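PDB 3KZW: cytosol aminopeptidase from Staphylococcus aureus subsp. aureus, which probably removes N-terminal residues, leucine above all, from peptides as a metal-dependent leucyl aminopeptidase. Local coordinates for residues N38-G43 with Y93-V98; K113-L118 with L132-F137; K346-F351 with T358-N363. One frame throughout, in Å; residues are numbered along the deposited sequence.

How the contacts relate
Contacts 1 and 2 share one mixed β sheet in the region of the N-terminal family domain, contact 2 adding the helix 108-124 that covers it; their centres are about 10 Å apart. Strand 39-45 of contact 1 pairs with strand 129-133 of contact 2, as in the probable hydrogen bond from L133 N to I41 O (3.0 Å), and the helix follows strand 91-101. Contact 3 is a hairpin in the catalytic-domain region on the opposite side of the chain's centre. Its centre lies about 62 Å from that of contact 1 and about 55 Å from that of contact 2. The sodium sites, T470 with G474 and G485 with T488, use no residue of the contacts.

Contact 1: residues N38-G43 with Y93-V98; sequences NTLIIG and YRLITV
T39 and R94 start a run of parallel strand pairs in which 39-43 and 93-98 lie side by side, their axes 24° apart. The amides alternate across the gap: R94 N binds N38 O, L40 N binds R94 O, I96 N donates to L40 O over 2.7 Å and I42 N to I96 O over 3.0 Å. The last link, V98 N to I42 O, is weak at 3.3 Å. The side chain of R94 can be followed outward. Its CB sits 3.8 Å from N38 O and also touches the T39 methyl. CG lies opposite the backbone N across the first bond (chi1 -174°), and the chain stays extended as far as NE, so that CD still passes 4.2 Å from T39 CG2 while the guanidinium is carried away from strand 39-43. There NH1 gives an edge-on, in-plane bond to a water at 3.2 Å, and the same water reaches T39 OG1. NH2 forms a salt bridge with E125, which holds the tip of the chain. Further along this face T39 CG2 meets I96 CD1 at 3.7 Å, and I41 runs alongside I96 in the same direction; I122 of helix 108-124 covers both isoleucines. On the other face L95 CD1 touches the ends of both L40 and I42, 3.6 Å from I42 CD1. The strands 39-45 and 91-101 are thus adjacent parallel members of the mixed sheet in the N-terminal α/β domain of this aminopeptidase family, with a helix packed over the T39, I41 and I96 face.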
loop_
_atom_site.group_PDB
_atom_site.type_symbol
_atom_site.label_atom_id
_atom_site.label_comp_id
_atom_site.label_asym_id
_atom_site.label_seq_id
_atom_site.Cartn_x
_atom_site.Cartn_y
_atom_site.Cartn_z
ATOM N N ASN A 38 2.184 32.653 52.945
ATOM C CA ASN A 38 3.003 31.623 53.584
ATOM C C ASN A 38 3.638 30.640 52.592
ATOM O O ASN A 38 3.884 29.477 52.923
ATOM C CB ASN A 38 2.196 30.884 54.664
ATOM C CG ASN A 38 0.996 30.126 54.100
ATOM O OD1 ASN A 38 0.496 30.433 53.015
ATOM N ND2 ASN A 38 0.530 29.131 54.846
ATOM N N THR A 39 3.909 31.127 51.382
ATOM C CA THR A 39 4.536 30.329 50.332
ATOM C C THR A 39 5.798 31.033 49.823
ATOM O O THR A 39 5.808 32.249 49.630
ATOM C CB THR A 39 3.552 30.053 49.168
ATOM O OG1 THR A 39 2.280 29.658 49.697
ATOM C CG2 THR A 39 4.070 28.948 48.261
ATOM N N LEU A 40 6.854 30.253 49.602
ATOM C CA LEU A 40 8.177 30.782 49.292
ATOM C C LEU A 40 8.837 30.020 48.143
ATOM O O LEU A 40 8.863 28.789 48.147
ATOM C CB LEU A 40 9.051 30.685 50.541
ATOM C CG LEU A 40 10.427 31.345 50.556
ATOM C CD1 LEU A 40 10.278 32.846 50.674
ATOM C CD2 LEU A 40 11.246 30.804 51.712
ATOM N N ILE A 41 9.375 30.755 47.168
ATOM C CA ILE A 41 10.052 30.148 46.014
ATOM C C ILE A 41 11.537 30.521 45.964
ATOM O O ILE A 41 11.890 31.705 45.949
ATOM C CB ILE A 41 9.380 30.525 44.665
ATOM C CG1 ILE A 41 7.892 30.159 44.669
ATOM C CG2 ILE A 41 10.100 29.843 43.498
ATOM C CD1 ILE A 41 7.083 30.837 43.580
ATOM N N ILE A 42 12.393 29.500 45.937
ATOM C CA ILE A 42 13.844 29.679 45.850
ATOM C C ILE A 42 14.432 28.770 44.773
ATOM O O ILE A 42 14.046 27.608 44.656
ATOM C CB ILE A 42 14.543 29.373 47.201
ATOM C CG1 ILE A 42 13.918 30.192 48.339
ATOM C CG2 ILE A 42 16.052 29.632 47.107
ATOM C CD1 ILE A 42 14.425 29.838 49.725
ATOM N N GLY A 43 15.357 29.308 43.983
ATOM C CA GLY A 43 16.106 28.514 43.014
ATOM C C GLY A 43 17.337 27.904 43.659
ATOM O O GLY A 43 18.051 28.577 44.404
ATOM N N TYR A 93 6.489 27.854 56.540
ATOM C CA TYR A 93 6.258 28.228 55.150
ATOM C C TYR A 93 6.242 27.007 54.238
ATOM O O TYR A 93 6.875 25.989 54.529
ATOM C CB TYR A 93 7.339 29.207 54.676
ATOM C CG TYR A 93 7.140 30.635 55.142
ATOM C CD1 TYR A 93 7.531 31.035 56.419
ATOM C CD2 TYR A 93 6.566 31.587 54.301
ATOM C CE1 TYR A 93 7.350 32.347 56.848
ATOM C CE2 TYR A 93 6.380 32.902 54.722
ATOM C CZ TYR A 93 6.776 33.274 55.996
ATOM O OH TYR A 93 6.598 34.570 56.425
ATOM N N ARG A 94 5.504 27.119 53.139
ATOM C CA ARG A 94 5.582 26.149 52.060
ATOM C C ARG A 94 6.711 26.581 51.135
ATOM O O ARG A 94 6.600 27.590 50.439
ATOM C CB ARG A 94 4.255 26.073 51.296
ATOM C CG ARG A 94 4.204 24.982 50.237
ATOM C CD ARG A 94 2.940 25.072 49.404
ATOM N NE ARG A 94 2.884 24.015 48.400
ATOM C CZ ARG A 94 1.887 23.837 47.538
ATOM N NH1 ARG A 94 0.837 24.648 47.543
ATOM N NH2 ARG A 94 1.942 22.843 46.665
ATOM N N LEU A 95 7.805 25.826 51.148
ATOM C CA LEU A 95 8.952 26.126 50.301
ATOM C C LEU A 95 8.861 25.396 48.967
ATOM O O LEU A 95 8.670 24.181 48.933
ATOM C CB LEU A 95 10.261 25.778 51.018
ATOM C CG LEU A 95 11.587 26.010 50.282
ATOM C CD1 LEU A 95 11.741 27.461 49.859
ATOM C CD2 LEU A 95 12.762 25.575 51.143
ATOM N N ILE A 96 8.994 26.151 47.880
ATOM C CA ILE A 96 9.018 25.589 46.535
ATOM C C ILE A 96 10.393 25.810 45.911
ATOM O O ILE A 96 10.852 26.945 45.756
ATOM C CB ILE A 96 7.900 26.169 45.639
ATOM C CG1 ILE A 96 6.526 25.831 46.226
ATOM C CG2 ILE A 96 8.014 25.627 44.208
ATOM C CD1 ILE A 96 5.384 26.635 45.649
ATOM N N THR A 97 11.039 24.703 45.564
ATOM C CA THR A 97 12.396 24.703 45.046
ATOM C C THR A 97 12.414 24.260 43.588
ATOM O O THR A 97 11.773 23.272 43.225
ATOM C CB THR A 97 13.293 23.794 45.921
ATOM O OG1 THR A 97 13.819 24.563 47.009
ATOM C CG2 THR A 97 14.448 23.188 45.130
ATOM N N VAL A 98 13.130 25.013 42.755
ATOM C CA VAL A 98 13.412 24.600 41.381
ATOM C C VAL A 98 14.926 24.551 41.156
ATOM O O VAL A 98 15.639 25.504 41.469
ATOM C CB VAL A 98 12.681 25.492 40.327
ATOM C CG1 VAL A 98 13.065 26.962 40.466
ATOM C CG2 VAL A 98 12.934 24.990 38.909
HETATM O O HOH W 1 0.692 27.385 49.232
#

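Contact 2: residues K113-L118 with L132-F137; sequences KIWGHL and LLMDSF
W115 and F137 form an offset stack between helix 108-124 and the turn that follows strand 129-133. The six-membered ring of the indole and the phenyl ring have centroids 4.5 Å apart and planes inclined by only 16°. Each ring covers the other toward its rim, with W115 CH2 and F137 CD2 3.7 Å apart. This is the close part of the contact. M134 adds to it from the side: its chain bends at both chi2 and chi3, bringing SD to the edge of the indole, 3.8 Å from W115 CH2, in a Met-aromatic contact. I114 CG2 meets the phenyl edge in its plane, 3.9 Å from F137 CE2. Packing is looser toward the L118 end, where L118 CD2 approaches F137 CZ and L132 CD2 approaches W115 CZ3, each at 4.2 Å. The helix surface turned from the strand carries the partly exposed K113 and H117, which meet Y494 instead. Beyond the stack, V147, A150 and C151 of helix 144-157 touch W115. The turn itself is fixed by S136 OG, which donates to L133 O at 2.7 Å and also bonds to G43 N. Strand 91-101, helix 108-124 and strand 129-133 make a β-α-β crossover that passes over strand 39-45; the aromatic stack joins its helix to F137, just past the short 3-10 turn (134-136) that leaves its second strand.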
loop_
_atom_site.group_PDB
_atom_site.type_symbol
_atom_site.label_atom_id
_atom_site.label_comp_id
_atom_site.label_asym_id
_atom_site.label_seq_id
_atom_site.Cartn_x
_atom_site.Cartn_y
_atom_site.Cartn_z
ATOM N N LYS A 113 13.557 26.014 30.798
ATOM C CA LYS A 113 13.161 24.807 31.512
ATOM C C LYS A 113 12.898 25.102 32.993
ATOM O O LYS A 113 11.964 24.554 33.577
ATOM C CB LYS A 113 14.236 23.725 31.357
ATOM C CG LYS A 113 13.786 22.324 31.754
ATOM C CD LYS A 113 14.902 21.297 31.599
ATOM C CE LYS A 113 15.094 20.871 30.148
ATOM N NZ LYS A 113 16.234 19.922 29.998
ATOM N N ILE A 114 13.723 25.971 33.581
ATOM C CA ILE A 114 13.600 26.360 34.989
ATOM C C ILE A 114 12.304 27.132 35.243
ATOM O O ILE A 114 11.495 26.720 36.075
ATOM C CB ILE A 114 14.832 27.182 35.478
ATOM C CG1 ILE A 114 16.072 26.289 35.571
ATOM C CG2 ILE A 114 14.562 27.828 36.835
ATOM C CD1 ILE A 114 17.386 27.047 35.492
ATOM N N TRP A 115 12.112 28.238 34.526
ATOM C CA TRP A 115 10.908 29.062 34.675
ATOM C C TRP A 115 9.658 28.314 34.215
ATOM O O TRP A 115 8.593 28.437 34.822
ATOM C CB TRP A 115 11.039 30.384 33.912
ATOM C CG TRP A 115 12.058 31.333 34.470
ATOM C CD1 TRP A 115 13.191 31.780 33.847
ATOM C CD2 TRP A 115 12.036 31.962 35.760
ATOM N NE1 TRP A 115 13.876 32.642 34.669
ATOM C CE2 TRP A 115 13.192 32.772 35.848
ATOM C CE3 TRP A 115 11.155 31.918 36.851
ATOM C CZ2 TRP A 115 13.489 33.534 36.984
ATOM C CZ3 TRP A 115 11.453 32.674 37.982
ATOM C CH2 TRP A 115 12.611 33.471 38.036
ATOM N N GLY A 116 9.805 27.536 33.143
ATOM C CA GLY A 116 8.711 26.754 32.577
ATOM C C GLY A 116 8.094 25.786 33.564
ATOM O O GLY A 116 6.894 25.850 33.831
ATOM N N HIS A 117 8.916 24.897 34.115
ATOM C CA HIS A 117 8.441 23.909 35.082
ATOM C C HIS A 117 7.911 24.545 36.368
ATOM O O HIS A 117 6.958 24.040 36.969
ATOM C CB HIS A 117 9.526 22.878 35.406
ATOM C CG HIS A 117 9.779 21.894 34.306
ATOM N ND1 HIS A 117 10.950 21.174 34.211
ATOM C CD2 HIS A 117 9.020 21.519 33.249
ATOM C CE1 HIS A 117 10.900 20.393 33.146
ATOM N NE2 HIS A 117 9.740 20.584 32.544
ATOM N N LEU A 118 8.529 25.653 36.777
ATOM C CA LEU A 118 8.116 26.380 37.976
ATOM C C LEU A 118 6.704 26.944 37.846
ATOM O O LEU A 118 5.841 26.633 38.662
ATOM C CB LEU A 118 9.109 27.501 38.305
ATOM C CG LEU A 118 8.801 28.374 39.531
ATOM C CD1 LEU A 118 8.880 27.567 40.824
ATOM C CD2 LEU A 118 9.724 29.575 39.588
ATOM N N LEU A 132 8.855 35.275 45.917
ATOM C CA LEU A 132 9.855 34.790 44.970
ATOM C C LEU A 132 11.192 35.484 45.230
ATOM O O LEU A 132 11.326 36.693 45.036
ATOM C CB LEU A 132 9.374 34.992 43.524
ATOM C CG LEU A 132 10.248 34.600 42.324
ATOM C CD1 LEU A 132 10.912 33.253 42.506
ATOM C CD2 LEU A 132 9.414 34.597 41.053
ATOM N N LEU A 133 12.168 34.706 45.689
ATOM C CA LEU A 133 13.505 35.217 45.975
ATOM C C LEU A 133 14.337 35.277 44.693
ATOM O O LEU A 133 15.064 34.338 44.355
ATOM C CB LEU A 133 14.188 34.367 47.054
ATOM C CG LEU A 133 14.009 34.759 48.528
ATOM C CD1 LEU A 133 12.557 35.000 48.914
ATOM C CD2 LEU A 133 14.629 33.711 49.440
ATOM N N MET A 134 14.217 36.401 43.990
ATOM C CA MET A 134 14.811 36.579 42.665
ATOM C C MET A 134 16.343 36.495 42.656
ATOM O O MET A 134 16.935 36.065 41.662
ATOM C CB MET A 134 14.325 37.899 42.047
ATOM C CG MET A 134 14.607 38.062 40.550
ATOM S SD MET A 134 13.979 36.722 39.505
ATOM C CE MET A 134 12.218 37.059 39.518
ATOM N N ASP A 135 16.972 36.892 43.763
ATOM C CA ASP A 135 18.431 36.870 43.891
ATOM C C ASP A 135 19.034 35.471 43.776
ATOM O O ASP A 135 20.205 35.327 43.418
ATOM C CB ASP A 135 18.869 37.521 45.206
ATOM C CG ASP A 135 18.638 39.027 45.227
ATOM O OD1 ASP A 135 18.342 39.618 44.165
ATOM O OD2 ASP A 135 18.762 39.622 46.317
ATOM N N SER A 136 18.234 34.450 44.078
ATOM C CA SER A 136 18.679 33.061 43.996
ATOM C C SER A 136 18.689 32.545 42.557
ATOM O O SER A 136 19.243 31.480 42.280
ATOM C CB SER A 136 17.807 32.161 44.880
ATOM O OG SER A 136 16.474 32.092 44.402
ATOM N N PHE A 137 18.070 33.302 41.653
ATOM C CA PHE A 137 17.999 32.940 40.237
ATOM C C PHE A 137 19.063 33.644 39.398
ATOM O O PHE A 137 19.397 33.189 38.301
ATOM C CB PHE A 137 16.608 33.250 39.679
ATOM C CG PHE A 137 15.540 32.304 40.151
ATOM C CD1 PHE A 137 14.905 32.501 41.373
ATOM C CD2 PHE A 137 15.166 31.217 39.371
ATOM C CE1 PHE A 137 13.923 31.632 41.812
ATOM C CE2 PHE A 137 14.179 30.341 39.805
ATOM C CZ PHE A 137 13.556 30.551 41.028
#

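Contact 3: residues K346-F351 with T358-N363; sequences KPDDVF and TVEVMN
D348 and M362 meet where the type II turn K346-D349 leads into the hairpin. M362 is bent at chi2 (-55°) and chi3 (-75°), which curls its thioether back so that SD lies 3.5 Å from D348 OD1. The carboxylate of D348, turned back toward M362 by chi1 (-68°) although CB points away, is bound by T302 N and K304 N of a neighbouring subunit. E360 has an extended chain; its OE2 is linked to D348 O by a water that donates to both, and OE1 bonds to S447. F351 turns the edge of its ring to V361, CD2 lying 3.9 Å from V361 CG2. Within the turn, K346 NZ makes a salt bridge with D349, using the syn lone pair of OD1 at 3.0 Å, while K346 N meets OD2 from above the carboxylate plane. Four backbone bonds join the segments: D348 N to V361 O, V361 N to D349 O at 2.8 Å, and the reciprocal pair F351 with V359. V350 and E360, a non-hydrogen-bonded pair, sit between the F351-V359 pair and the V361 N to D349 O bond. The result is an antiparallel β hairpin, extended by strand 452-453 and lying at a subunit interface of the hexamer.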
loop_
_atom_site.group_PDB
_atom_site.type_symbol
_atom_site.label_atom_id
_atom_site.label_comp_id
_atom_site.label_asym_id
_atom_site.label_seq_id
_atom_site.Cartn_x
_atom_site.Cartn_y
_atom_site.Cartn_z
ATOM N N LYS A 346 -7.935 21.156 -10.096
ATOM C CA LYS A 346 -7.612 19.776 -10.454
ATOM C C LYS A 346 -6.209 19.728 -11.043
ATOM O O LYS A 346 -5.743 20.726 -11.597
ATOM C CB LYS A 346 -8.599 19.234 -11.500
ATOM C CG LYS A 346 -10.026 19.756 -11.383
ATOM C CD LYS A 346 -10.877 19.412 -12.601
ATOM C CE LYS A 346 -10.543 20.253 -13.827
ATOM N NZ LYS A 346 -10.922 21.682 -13.670
ATOM N N PRO A 347 -5.526 18.571 -10.934
ATOM C CA PRO A 347 -4.285 18.378 -11.684
ATOM C C PRO A 347 -4.511 18.578 -13.183
ATOM O O PRO A 347 -5.505 18.094 -13.717
ATOM C CB PRO A 347 -3.933 16.922 -11.391
ATOM C CG PRO A 347 -4.496 16.681 -10.043
ATOM C CD PRO A 347 -5.772 17.464 -9.989
ATOM N N ASP A 348 -3.592 19.293 -13.835
ATOM C CA ASP A 348 -3.678 19.683 -15.261
ATOM C C ASP A 348 -4.224 21.097 -15.482
ATOM O O ASP A 348 -4.059 21.662 -16.567
ATOM C CB ASP A 348 -4.475 18.682 -16.113
ATOM C CG ASP A 348 -3.773 17.348 -16.268
ATOM O OD1 ASP A 348 -2.536 17.279 -16.110
ATOM O OD2 ASP A 348 -4.474 16.359 -16.556
ATOM N N ASP A 349 -4.878 21.655 -14.465
ATOM C CA ASP A 349 -5.381 23.028 -14.523
ATOM C C ASP A 349 -4.251 24.037 -14.717
ATOM O O ASP A 349 -3.181 23.906 -14.119
ATOM C CB ASP A 349 -6.154 23.375 -13.249
ATOM C CG ASP A 349 -7.609 22.923 -13.288
ATOM O OD1 ASP A 349 -8.062 22.401 -14.329
ATOM O OD2 ASP A 349 -8.308 23.103 -12.266
ATOM N N VAL A 350 -4.498 25.036 -15.560
ATOM C CA VAL A 350 -3.546 26.125 -15.773
ATOM C C VAL A 350 -4.176 27.449 -15.349
ATOM O O VAL A 350 -5.268 27.794 -15.798
ATOM C CB VAL A 350 -3.048 26.190 -17.246
ATOM C CG1 VAL A 350 -2.110 27.366 -17.454
ATOM C CG2 VAL A 350 -2.347 24.896 -17.632
ATOM N N PHE A 351 -3.483 28.175 -14.475
ATOM C CA PHE A 351 -3.958 29.461 -13.971
ATOM C C PHE A 351 -2.954 30.585 -14.223
ATOM O O PHE A 351 -1.763 30.336 -14.434
ATOM C CB PHE A 351 -4.263 29.371 -12.473
ATOM C CG PHE A 351 -5.265 28.312 -12.122
ATOM C CD1 PHE A 351 -6.622 28.512 -12.373
ATOM C CD2 PHE A 351 -4.857 27.115 -11.541
ATOM C CE1 PHE A 351 -7.558 27.533 -12.053
ATOM C CE2 PHE A 351 -5.784 26.128 -11.214
ATOM C CZ PHE A 351 -7.138 26.338 -11.473
ATOM N N THR A 358 1.896 32.003 -16.187
ATOM C CA THR A 358 0.986 30.859 -16.159
ATOM C C THR A 358 1.571 29.703 -15.354
ATOM O O THR A 358 2.758 29.390 -15.471
ATOM C CB THR A 358 0.632 30.364 -17.575
ATOM O OG1 THR A 358 1.835 30.122 -18.313
ATOM C CG2 THR A 358 -0.217 31.392 -18.310
ATOM N N VAL A 359 0.725 29.078 -14.537
ATOM C CA VAL A 359 1.137 27.983 -13.660
ATOM C C VAL A 359 0.272 26.751 -13.908
ATOM O O VAL A 359 -0.952 26.816 -13.805
ATOM C CB VAL A 359 1.048 28.385 -12.157
ATOM C CG1 VAL A 359 1.478 27.228 -11.257
ATOM C CG2 VAL A 359 1.894 29.621 -11.874
ATOM N N GLU A 360 0.915 25.636 -14.248
ATOM C CA GLU A 360 0.230 24.353 -14.351
ATOM C C GLU A 360 0.231 23.676 -12.986
ATOM O O GLU A 360 1.286 23.496 -12.375
ATOM C CB GLU A 360 0.902 23.454 -15.392
ATOM C CG GLU A 360 0.204 22.108 -15.604
ATOM C CD GLU A 360 0.973 21.161 -16.520
ATOM O OE1 GLU A 360 2.224 21.183 -16.511
ATOM O OE2 GLU A 360 0.320 20.384 -17.251
ATOM N N VAL A 361 -0.957 23.315 -12.509
ATOM C CA VAL A 361 -1.096 22.631 -11.231
ATOM C C VAL A 361 -1.138 21.128 -11.473
ATOM O O VAL A 361 -2.062 20.624 -12.106
ATOM C CB VAL A 361 -2.361 23.096 -10.464
ATOM C CG1 VAL A 361 -2.556 22.283 -9.191
ATOM C CG2 VAL A 361 -2.270 24.582 -10.133
ATOM N N MET A 362 -0.125 20.419 -10.979
ATOM C CA MET A 362 -0.057 18.964 -11.124
ATOM C C MET A 362 -0.376 18.218 -9.827
ATOM O O MET A 362 -0.605 17.007 -9.839
ATOM C CB MET A 362 1.310 18.539 -11.664
ATOM C CG MET A 362 1.560 18.942 -13.115
ATOM S SD MET A 362 0.303 18.359 -14.285
ATOM C CE MET A 362 0.716 16.616 -14.406
ATOM N N ASN A 363 -0.391 18.955 -8.718
ATOM C CA ASN A 363 -0.690 18.407 -7.401
ATOM C C ASN A 363 -1.402 19.472 -6.571
ATOM O O ASN A 363 -0.812 20.500 -6.229
ATOM C CB ASN A 363 0.608 17.947 -6.724
ATOM C CG ASN A 363 0.384 17.284 -5.367
ATOM O OD1 ASN A 363 -0.738 17.178 -4.871
ATOM N ND2 ASN A 363 1.474 16.834 -4.759
HETATM O O HOH W 2 -2.372 20.953 -18.422
#